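Local coordinates for protein uncharacterized metal-dependent hydrolase (PDB 3IGH) that probably hydrolyses carbon-nitrogen bonds other than peptide bonds, as a metal-dependent enzyme of the amidohydrolase family whose natural substrate is not known, at residues A[325-339]-A[350-364]. Numbering follows the deposited sequence.
Sequences LDVFETTGFPGRIEH and RVKNLKVRLSVQPHF. With SO4 (sulfate ion), chain E; SO4 (sulfate ion), chain B.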
ATOM      1  N   LEU A 325     -22.653 -14.785  13.360  1.00 30.01           N
ATOM      2  CA  LEU A 325     -21.961 -15.106  14.601  1.00 31.02           C
ATOM      3  C   LEU A 325     -21.340 -16.520  14.553  1.00 33.18           C
ATOM      4  O   LEU A 325     -20.257 -16.730  15.097  1.00 31.48           O
ATOM      5  CB  LEU A 325     -22.877 -14.918  15.821  1.00 26.52           C
ATOM      6  CG  LEU A 325     -23.341 -13.480  16.144  1.00 31.60           C
ATOM      7  CD1 LEU A 325     -24.377 -13.469  17.258  1.00 33.12           C
ATOM      8  CD2 LEU A 325     -22.181 -12.568  16.508  1.00 36.24           C
ATOM      9  N   ASP A 326     -22.006 -17.450  13.863  1.00 31.82           N
ATOM     10  CA  ASP A 326     -21.474 -18.807  13.632  1.00 32.49           C
ATOM     11  C   ASP A 326     -20.148 -18.762  12.864  1.00 36.23           C
ATOM     12  O   ASP A 326     -19.200 -19.472  13.212  1.00 33.41           O
ATOM     13  CB  ASP A 326     -22.481 -19.676  12.862  1.00 30.98           C
ATOM     14  CG  ASP A 326     -23.626 -20.192  13.735  1.00 33.64           C
ATOM     15  OD1 ASP A 326     -23.595 -20.010  14.964  1.00 33.79           O
ATOM     16  OD2 ASP A 326     -24.573 -20.782  13.176  1.00 38.53           O
ATOM     17  N   VAL A 327     -20.083 -17.903  11.841  1.00 33.48           N
ATOM     18  CA  VAL A 327     -18.876 -17.726  11.029  1.00 30.68           C
ATOM     19  C   VAL A 327     -17.719 -17.219  11.891  1.00 31.40           C
ATOM     20  O   VAL A 327     -16.620 -17.789  11.870  1.00 29.40           O
ATOM     21  CB  VAL A 327     -19.137 -16.794   9.810  1.00 28.60           C
ATOM     22  CG1 VAL A 327     -17.865 -16.552   9.009  1.00 25.17           C
ATOM     23  CG2 VAL A 327     -20.190 -17.411   8.905  1.00 26.51           C
ATOM     24  N   PHE A 328     -17.981 -16.179  12.685  1.00 26.72           N
ATOM     25  CA  PHE A 328     -16.963 -15.609  13.558  1.00 31.76           C
ATOM     26  C   PHE A 328     -16.528 -16.550  14.704  1.00 30.94           C
ATOM     27  O   PHE A 328     -15.348 -16.571  15.089  1.00 34.18           O
ATOM     28  CB  PHE A 328     -17.391 -14.211  14.064  1.00 26.02           C
ATOM     29  CG  PHE A 328     -17.424 -13.151  12.964  1.00 25.86           C
ATOM     30  CD1 PHE A 328     -16.517 -13.189  11.908  1.00 28.44           C
ATOM     31  CD2 PHE A 328     -18.351 -12.111  13.005  1.00 31.45           C
ATOM     32  CE1 PHE A 328     -16.534 -12.216  10.903  1.00 31.25           C
ATOM     33  CE2 PHE A 328     -18.380 -11.135  12.005  1.00 29.34           C
ATOM     34  CZ  PHE A 328     -17.476 -11.182  10.958  1.00 29.16           C
ATOM     35  N   GLU A 329     -17.459 -17.358  15.202  1.00 34.53           N
ATOM     36  CA  GLU A 329     -17.129 -18.323  16.239  1.00 35.52           C
ATOM     37  C   GLU A 329     -16.192 -19.404  15.704  1.00 36.36           C
ATOM     38  O   GLU A 329     -15.154 -19.670  16.313  1.00 30.96           O
ATOM     39  CB  GLU A 329     -18.385 -18.963  16.828  1.00 36.75           C
ATOM     40  CG  GLU A 329     -18.086 -19.899  17.991  1.00 36.82           C
ATOM     41  CD  GLU A 329     -19.138 -20.986  18.173  1.00 61.71           C
ATOM     42  OE1 GLU A 329     -18.926 -21.857  19.039  1.00 54.73           O
ATOM     43  OE2 GLU A 329     -20.172 -20.978  17.463  1.00 53.05           O
ATOM     44  N   THR A 330     -16.531 -19.973  14.544  1.00 32.53           N
ATOM     45  CA  THR A 330     -15.791 -21.075  13.920  0.50 36.32           C
ATOM     46  C   THR A 330     -14.368 -20.672  13.499  1.00 39.19           C
ATOM     47  O   THR A 330     -13.419 -21.453  13.594  1.00 36.48           O
ATOM     48  CB  THR A 330     -16.583 -21.611  12.692  0.50 38.23           C
ATOM     49  OG1 THR A 330     -17.879 -22.057  13.112  0.50 35.66           O
ATOM     50  CG2 THR A 330     -15.871 -22.758  12.013  0.50 37.44           C
ATOM     51  N   THR A 331     -14.235 -19.442  13.006  1.00 31.01           N
ATOM     52  CA  THR A 331     -12.946 -18.968  12.525  1.00 32.61           C
ATOM     53  C   THR A 331     -12.107 -18.413  13.672  1.00 34.86           C
ATOM     54  O   THR A 331     -10.908 -18.179  13.515  1.00 35.04           O
ATOM     55  CB  THR A 331     -13.107 -17.909  11.418  1.00 30.48           C
ATOM     56  OG1 THR A 331     -13.939 -16.834  11.891  1.00 32.54           O
ATOM     57  CG2 THR A 331     -13.725 -18.533  10.183  1.00 32.46           C
ATOM     58  N   GLY A 332     -12.751 -18.219  14.823  1.00 33.12           N
ATOM     59  CA  GLY A 332     -12.133 -17.592  15.983  1.00 32.76           C
ATOM     60  C   GLY A 332     -11.719 -16.151  15.749  1.00 38.02           C
ATOM     61  O   GLY A 332     -10.802 -15.664  16.394  1.00 29.77           O
ATOM     62  N   PHE A 333     -12.388 -15.469  14.822  1.00 29.66           N
ATOM     63  CA  PHE A 333     -12.034 -14.090  14.507  1.00 32.79           C
ATOM     64  C   PHE A 333     -13.125 -13.123  14.954  1.00 29.60           C
ATOM     65  O   PHE A 333     -14.262 -13.245  14.508  1.00 31.59           O
ATOM     66  CB  PHE A 333     -11.735 -13.923  13.008  1.00 28.91           C
ATOM     67  CG  PHE A 333     -11.528 -12.489  12.585  1.00 32.49           C
ATOM     68  CD1 PHE A 333     -10.442 -11.760  13.062  1.00 30.58           C
ATOM     69  CD2 PHE A 333     -12.422 -11.871  11.707  1.00 28.88           C
ATOM     70  CE1 PHE A 333     -10.248 -10.430  12.688  1.00 37.57           C
ATOM     71  CE2 PHE A 333     -12.222 -10.541  11.304  1.00 32.37           C
ATOM     72  CZ  PHE A 333     -11.140  -9.821  11.808  1.00 29.92           C
ATOM     73  N   PRO A 334     -12.778 -12.156  15.828  1.00 32.62           N
ATOM     74  CA  PRO A 334     -13.749 -11.128  16.200  1.00 35.13           C
ATOM     75  C   PRO A 334     -13.916 -10.107  15.060  1.00 30.35           C
ATOM     76  O   PRO A 334     -13.265  -9.059  15.045  1.00 33.28           O
ATOM     77  CB  PRO A 334     -13.138 -10.507  17.459  1.00 34.95           C
ATOM     78  CG  PRO A 334     -11.674 -10.723  17.319  1.00 42.25           C
ATOM     79  CD  PRO A 334     -11.482 -11.972  16.510  1.00 36.63           C
ATOM     80  N   GLY A 335     -14.788 -10.437  14.110  1.00 29.20           N
ATOM     81  CA  GLY A 335     -15.028  -9.586  12.954  1.00 28.41           C
ATOM     82  C   GLY A 335     -16.011  -8.462  13.218  1.00 32.31           C
ATOM     83  O   GLY A 335     -16.319  -8.135  14.367  1.00 30.85           O
ATOM     84  N   ARG A 336     -16.492  -7.851  12.144  1.00 27.13           N
ATOM     85  CA  ARG A 336     -17.492  -6.811  12.279  1.00 22.86           C
ATOM     86  C   ARG A 336     -18.798  -7.219  11.612  1.00 25.96           C
ATOM     87  O   ARG A 336     -18.799  -7.955  10.619  1.00 28.99           O
ATOM     88  CB  ARG A 336     -16.972  -5.434  11.800  1.00 26.71           C
ATOM     89  CG  ARG A 336     -16.325  -5.408  10.442  1.00 28.61           C
ATOM     90  CD  ARG A 336     -15.860  -3.993  10.046  1.00 28.32           C
ATOM     91  NE  ARG A 336     -16.975  -3.087   9.767  1.00 30.40           N
ATOM     92  CZ  ARG A 336     -16.840  -1.815   9.398  1.00 30.77           C
ATOM     93  NH1 ARG A 336     -15.636  -1.274   9.246  1.00 25.63           N
ATOM     94  NH2 ARG A 336     -17.922  -1.082   9.177  1.00 29.53           N
ATOM     95  N   ILE A 337     -19.903  -6.782  12.208  1.00 28.00           N
ATOM     96  CA  ILE A 337     -21.218  -7.030  11.643  0.50 30.78           C
ATOM     97  C   ILE A 337     -21.826  -5.696  11.218  1.00 28.30           C
ATOM     98  O   ILE A 337     -21.756  -4.716  11.948  1.00 28.04           O
ATOM     99  CB  ILE A 337     -22.121  -7.821  12.619  0.50 31.53           C
ATOM    100  CG1 ILE A 337     -21.686  -9.287  12.641  0.50 33.97           C
ATOM    101  CG2 ILE A 337     -23.602  -7.742  12.222  0.50 31.56           C
ATOM    102  CD1 ILE A 337     -21.908  -9.967  13.970  0.50 27.45           C
ATOM    103  N   GLU A 338     -22.379  -5.680  10.007  1.00 30.56           N
ATOM    104  CA  GLU A 338     -23.012  -4.503   9.443  1.00 29.09           C
ATOM    105  C   GLU A 338     -24.520  -4.594   9.637  1.00 32.11           C
ATOM    106  O   GLU A 338     -25.112  -5.659   9.405  1.00 29.33           O
ATOM    107  CB  GLU A 338     -22.681  -4.384   7.955  1.00 29.81           C
ATOM    108  CG  GLU A 338     -21.195  -4.555   7.627  1.00 34.51           C
ATOM    109  CD  GLU A 338     -20.303  -3.631   8.447  1.00 42.66           C
ATOM    110  OE1 GLU A 338     -20.429  -2.397   8.315  1.00 33.71           O
ATOM    111  OE2 GLU A 338     -19.479  -4.144   9.230  1.00 39.99           O
ATOM    112  N   HIS A 339     -25.102  -3.465  10.062  1.00 30.74           N
ATOM    113  CA  HIS A 339     -26.531  -3.260  10.337  1.00 28.65           C
ATOM    114  C   HIS A 339     -26.962  -3.729  11.724  1.00 31.51           C
ATOM    115  O   HIS A 339     -27.330  -2.905  12.576  1.00 30.37           O
ATOM    116  CB  HIS A 339     -27.432  -3.872   9.258  1.00 29.60           C
ATOM    117  CG  HIS A 339     -27.259  -3.265   7.902  1.00 35.43           C
ATOM    118  ND1 HIS A 339     -28.136  -2.334   7.387  1.00 43.29           N
ATOM    119  CD2 HIS A 339     -26.328  -3.476   6.941  1.00 38.86           C
ATOM    120  CE1 HIS A 339     -27.739  -1.984   6.176  1.00 46.25           C
ATOM    121  NE2 HIS A 339     -26.642  -2.660   5.883  1.00 37.47           N
ATOM    122  N   ARG A 350     -23.995 -13.352  23.238  1.00 36.80           N
ATOM    123  CA  ARG A 350     -23.142 -13.981  22.230  1.00 37.73           C
ATOM    124  C   ARG A 350     -22.275 -12.940  21.515  1.00 38.47           C
ATOM    125  O   ARG A 350     -21.076 -13.158  21.320  1.00 33.42           O
ATOM    126  CB  ARG A 350     -23.963 -14.794  21.235  1.00 37.16           C
ATOM    127  CG  ARG A 350     -23.100 -15.720  20.412  1.00 34.15           C
ATOM    128  CD  ARG A 350     -23.902 -16.677  19.584  1.00 34.81           C
ATOM    129  NE  ARG A 350     -22.993 -17.522  18.820  1.00 37.87           N
ATOM    130  CZ  ARG A 350     -23.278 -18.071  17.646  1.00 35.29           C
ATOM    131  NH1 ARG A 350     -22.373 -18.834  17.043  1.00 38.32           N
ATOM    132  NH2 ARG A 350     -24.463 -17.864  17.078  1.00 37.76           N
ATOM    133  N   VAL A 351     -22.880 -11.802  21.171  1.00 36.58           N
ATOM    134  CA  VAL A 351     -22.144 -10.642  20.633  1.00 39.38           C
ATOM    135  C   VAL A 351     -21.007 -10.239  21.583  1.00 37.81           C
ATOM    136  O   VAL A 351     -19.857 -10.064  21.159  1.00 34.73           O
ATOM    137  CB  VAL A 351     -23.103  -9.441  20.337  1.00 37.42           C
ATOM    138  CG1 VAL A 351     -22.339  -8.125  20.197  1.00 35.01           C
ATOM    139  CG2 VAL A 351     -23.933  -9.715  19.072  1.00 38.08           C
ATOM    140  N   LYS A 352     -21.331 -10.139  22.872  1.00 40.80           N
ATOM    141  CA  LYS A 352     -20.354  -9.803  23.910  1.00 38.44           C
ATOM    142  C   LYS A 352     -19.207 -10.812  23.966  1.00 41.20           C
ATOM    143  O   LYS A 352     -18.034 -10.426  23.954  1.00 39.31           O
ATOM    144  CB  LYS A 352     -21.036  -9.707  25.280  1.00 39.36           C
ATOM    145  CG  LYS A 352     -20.115  -9.243  26.401  1.00 44.89           C
ATOM    146  CD  LYS A 352     -20.854  -9.145  27.720  1.00 57.50           C
ATOM    147  CE  LYS A 352     -19.987  -8.493  28.782  1.00 79.31           C
ATOM    148  NZ  LYS A 352     -20.767  -8.202  30.019  1.00 93.85           N
ATOM    149  N   ASN A 353     -19.559 -12.096  24.003  1.00 37.34           N
ATOM    150  CA  ASN A 353     -18.577 -13.169  24.135  1.00 39.46           C
ATOM    151  C   ASN A 353     -17.629 -13.308  22.951  1.00 38.53           C
ATOM    152  O   ASN A 353     -16.452 -13.613  23.135  1.00 39.74           O
ATOM    153  CB  ASN A 353     -19.279 -14.496  24.426  1.00 40.00           C
ATOM    154  CG  ASN A 353     -19.894 -14.537  25.826  1.00 53.29           C
ATOM    155  OD1 ASN A 353     -19.479 -13.801  26.725  1.00 58.67           O
ATOM    156  ND2 ASN A 353     -20.895 -15.394  26.008  1.00 50.09           N
ATOM    157  N   LEU A 354     -18.136 -13.065  21.743  1.00 37.93           N
ATOM    158  CA  LEU A 354     -17.316 -13.170  20.530  1.00 30.87           C
ATOM    159  C   LEU A 354     -16.522 -11.908  20.237  1.00 33.07           C
ATOM    160  O   LEU A 354     -15.693 -11.894  19.325  1.00 35.10           O
ATOM    161  CB  LEU A 354     -18.177 -13.555  19.316  1.00 32.79           C
ATOM    162  CG  LEU A 354     -18.831 -14.940  19.361  1.00 40.04           C
ATOM    163  CD1 LEU A 354     -19.807 -15.131  18.214  1.00 33.20           C
ATOM    164  CD2 LEU A 354     -17.789 -16.041  19.352  1.00 43.32           C
ATOM    165  N   LYS A 355     -16.798 -10.846  20.994  1.00 33.20           N
ATOM    166  CA  LYS A 355     -16.063  -9.584  20.899  1.00 33.85           C
ATOM    167  C   LYS A 355     -16.179  -8.929  19.515  1.00 33.25           C
ATOM    168  O   LYS A 355     -15.249  -8.268  19.059  1.00 34.25           O
ATOM    169  CB  LYS A 355     -14.585  -9.776  21.292  1.00 36.95           C
ATOM    170  CG  LYS A 355     -14.353 -10.167  22.748  1.00 43.75           C
ATOM    171  CD  LYS A 355     -12.863 -10.341  23.014  1.00 49.98           C
ATOM    172  CE  LYS A 355     -12.518 -10.088  24.478  1.00 82.86           C
ATOM    173  NZ  LYS A 355     -12.919 -11.213  25.364  1.00 80.99           N
ATOM    174  N   VAL A 356     -17.324  -9.102  18.858  1.00 32.57           N
ATOM    175  CA  VAL A 356     -17.500  -8.557  17.509  1.00 35.68           C
ATOM    176  C   VAL A 356     -17.665  -7.034  17.554  1.00 31.71           C
ATOM    177  O   VAL A 356     -18.054  -6.467  18.587  1.00 32.88           O
ATOM    178  CB  VAL A 356     -18.667  -9.224  16.722  1.00 36.39           C
ATOM    179  CG1 VAL A 356     -18.408 -10.719  16.521  1.00 31.51           C
ATOM    180  CG2 VAL A 356     -20.007  -8.993  17.407  1.00 39.62           C
ATOM    181  N   ARG A 357     -17.315  -6.390  16.444  1.00 29.54           N
ATOM    182  CA  ARG A 357     -17.520  -4.958  16.244  1.00 30.79           C
ATOM    183  C   ARG A 357     -18.822  -4.753  15.476  1.00 32.85           C
ATOM    184  O   ARG A 357     -19.183  -5.579  14.654  1.00 32.06           O
ATOM    185  CB  ARG A 357     -16.340  -4.365  15.465  1.00 26.97           C
ATOM    186  CG  ARG A 357     -15.098  -4.191  16.319  1.00 31.20           C
ATOM    187  CD  ARG A 357     -13.826  -4.172  15.484  1.00 31.22           C
ATOM    188  NE  ARG A 357     -13.467  -5.474  14.923  1.00 29.28           N
ATOM    189  CZ  ARG A 357     -13.260  -5.702  13.624  1.00 29.00           C
ATOM    190  NH1 ARG A 357     -13.385  -4.717  12.751  1.00 25.28           N
ATOM    191  NH2 ARG A 357     -12.906  -6.908  13.199  1.00 26.23           N
ATOM    192  N   LEU A 358     -19.538  -3.666  15.762  1.00 33.29           N
ATOM    193  CA  LEU A 358     -20.821  -3.408  15.101  1.00 32.10           C
ATOM    194  C   LEU A 358     -20.852  -2.040  14.426  1.00 32.03           C
ATOM    195  O   LEU A 358     -20.539  -1.028  15.044  1.00 34.63           O
ATOM    196  CB  LEU A 358     -21.989  -3.511  16.097  1.00 37.43           C
ATOM    197  CG  LEU A 358     -22.174  -4.766  16.969  1.00 33.56           C
ATOM    198  CD1 LEU A 358     -23.290  -4.552  17.984  1.00 32.48           C
ATOM    199  CD2 LEU A 358     -22.470  -6.000  16.126  1.00 31.44           C
ATOM    200  N   SER A 359     -21.246  -2.020  13.154  1.00 32.27           N
ATOM    201  CA  SER A 359     -21.493  -0.770  12.449  1.00 32.20           C
ATOM    202  C   SER A 359     -22.991  -0.641  12.191  1.00 28.40           C
ATOM    203  O   SER A 359     -23.583  -1.457  11.488  1.00 30.32           O
ATOM    204  CB  SER A 359     -20.706  -0.736  11.141  1.00 31.48           C
ATOM    205  OG  SER A 359     -21.001   0.413  10.386  1.00 39.09           O
ATOM    206  N   VAL A 360     -23.603   0.382  12.780  1.00 27.50           N
ATOM    207  CA  VAL A 360     -25.051   0.555  12.685  1.00 29.69           C
ATOM    208  C   VAL A 360     -25.400   1.859  11.979  1.00 31.20           C
ATOM    209  O   VAL A 360     -24.567   2.761  11.879  1.00 29.46           O
ATOM    210  CB  VAL A 360     -25.739   0.510  14.079  1.00 33.09           C
ATOM    211  CG1 VAL A 360     -25.571  -0.867  14.730  1.00 30.72           C
ATOM    212  CG2 VAL A 360     -25.240   1.619  14.997  1.00 26.91           C
ATOM    213  N   GLN A 361     -26.637   1.955  11.501  1.00 27.55           N
ATOM    214  CA  GLN A 361     -27.059   3.106  10.704  1.00 29.07           C
ATOM    215  C   GLN A 361     -28.332   3.731  11.289  1.00 30.45           C
ATOM    216  O   GLN A 361     -29.435   3.396  10.859  1.00 27.80           O
ATOM    217  CB  GLN A 361     -27.295   2.692   9.246  1.00 30.85           C
ATOM    218  CG  GLN A 361     -26.067   2.180   8.473  1.00 33.16           C
ATOM    219  CD  GLN A 361     -25.711   0.747   8.819  1.00 34.03           C
ATOM    220  OE1 GLN A 361     -26.592  -0.087   9.027  1.00 38.14           O
ATOM    221  NE2 GLN A 361     -24.415   0.461   8.912  1.00 41.00           N
ATOM    222  N   PRO A 362     -28.184   4.605  12.301  1.00 32.09           N
ATOM    223  CA  PRO A 362     -29.348   5.187  13.001  1.00 32.28           C
ATOM    224  C   PRO A 362     -30.413   5.877  12.142  1.00 32.84           C
ATOM    225  O   PRO A 362     -31.586   5.829  12.501  1.00 34.78           O
ATOM    226  CB  PRO A 362     -28.709   6.160  13.998  1.00 30.75           C
ATOM    227  CG  PRO A 362     -27.359   5.539  14.274  1.00 31.75           C
ATOM    228  CD  PRO A 362     -26.915   5.029  12.924  1.00 26.09           C
ATOM    229  N   HIS A 363     -30.036   6.470  11.011  1.00 31.76           N
ATOM    230  CA  HIS A 363     -31.031   7.112  10.148  1.00 33.39           C
ATOM    231  C   HIS A 363     -32.047   6.150   9.506  1.00 36.65           C
ATOM    232  O   HIS A 363     -33.100   6.590   9.035  1.00 30.80           O
ATOM    233  CB  HIS A 363     -30.388   8.050   9.119  1.00 30.50           C
ATOM    234  CG  HIS A 363     -31.320   9.110   8.617  1.00 34.20           C
ATOM    235  ND1 HIS A 363     -32.075   8.952   7.478  1.00 32.30           N
ATOM    236  CD2 HIS A 363     -31.652  10.321   9.124  1.00 36.19           C
ATOM    237  CE1 HIS A 363     -32.815  10.031   7.287  1.00 36.25           C
ATOM    238  NE2 HIS A 363     -32.579  10.874   8.274  1.00 35.47           N
ATOM    239  N   PHE A 364     -31.752   4.843   9.517  1.00 29.39           N
ATOM    240  CA  PHE A 364     -32.730   3.820   9.108  1.00 29.98           C
ATOM    241  C   PHE A 364     -34.019   3.854   9.949  1.00 31.92           C
ATOM    242  O   PHE A 364     -35.074   3.491   9.451  1.00 33.85           O
ATOM    243  CB  PHE A 364     -32.135   2.402   9.162  1.00 33.11           C
ATOM    244  CG  PHE A 364     -31.342   2.004   7.929  1.00 32.08           C
ATOM    245  CD1 PHE A 364     -30.197   2.695   7.549  1.00 38.30           C
ATOM    246  CD2 PHE A 364     -31.739   0.912   7.159  1.00 47.12           C
ATOM    247  CE1 PHE A 364     -29.453   2.302   6.414  1.00 31.28           C
ATOM    248  CE2 PHE A 364     -31.014   0.525   6.030  1.00 45.02           C
ATOM    249  CZ  PHE A 364     -29.868   1.222   5.661  1.00 41.65           C
TER
HETATM  250  S   SO4 E   4     -34.572  13.905   8.472  1.00 54.72           S
HETATM  251  O1  SO4 E   4     -34.428  15.293   8.048  1.00 56.57           O
HETATM  252  O2  SO4 E   4     -35.694  13.789   9.401  1.00 51.42           O
HETATM  253  O3  SO4 E   4     -34.786  13.057   7.305  1.00 54.59           O
HETATM  254  O4  SO4 E   4     -33.359  13.477   9.159  1.00 55.79           O
HETATM  255  S   SO4 B   1     -25.163  -3.130   2.592  1.00 55.65           S
HETATM  256  O1  SO4 B   1     -24.069  -2.362   2.033  1.00 45.31           O
HETATM  257  O2  SO4 B   1     -26.171  -2.214   3.104  1.00 62.11           O
HETATM  258  O3  SO4 B   1     -25.771  -3.931   1.538  1.00 61.71           O
HETATM  259  O4  SO4 B   1     -24.660  -3.964   3.689  1.00 50.26           O
HETATM  260  O   HOH W   1     -12.099  -6.775  16.989  1.00 43.67           O
HETATM  261  O   HOH W   2     -28.291  -0.314  12.018  1.00 31.89           O
HETATM  262  O   HOH W   3     -29.404  -0.562   9.366  1.00 43.82           O
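Asp326 OD1 takes two N-H groups of Arg350: NH1 at 2.7 Å, in the guanidinium plane and on the anti lone pair, and NH2 by a weaker bond. The same NH1 also bonds Glu329 OE2 weakly, 3.1 Å away, so one arginine ties two acids a helical turn apart. Asp326 OD2 bridges to Arg294. The extended chain of Arg350, CG anti to the backbone N (chi1 -166°), slides past Leu325, whose CB lies over one guanidinium face. Replacing Arg350 by an alanine is likely to leave Asp326 OD1 and Glu329 OE2 without their shared cross-helix cation and to uncover the side of Leu325. Apolar side chains close the core: Leu325 CD2 meets Leu354 CD1 at 3.9 Å, and Val356 CG1 comes up to the Phe328 ring at CD2. Gly335 suits its place because a CB would run into that ring.

The chains then pair as parallel strands, Ile337 N bonding Arg357 O and Ser359 N bonding Ile337 O. Arg357, bent at chi3 (-71°), turns NH2 back to an in-plane lone pair of Pro334 O, 2.9 Å away; Asp310 and Val450 are further partners. Arg336 grips Glu338 side-on, NE to OE2 at 2.8 Å and NH2 to OE1, against Ser359 CB; Ser66 O takes Arg336 NH2, and Glu338 OE1 is hydrogen-bonded to His67. His339 N extends the ladder to Ser359 O, and its ring edge points at the Phe364 face in an offset edge-to-face pair (planes at 85°). His339 NE2 donates to a sulfate, probably from the crystallisation liquor, shared with His314, Lys262 and His67, consistent with an active-site pocket of a TIM-type barrel. Strand 336-337, helix 345-354 and strand 357-360 form a beta-alpha-beta unit flanked by strands 310-315 and 395-397, helix 318-331 packing between helices 294-305 and 345-354.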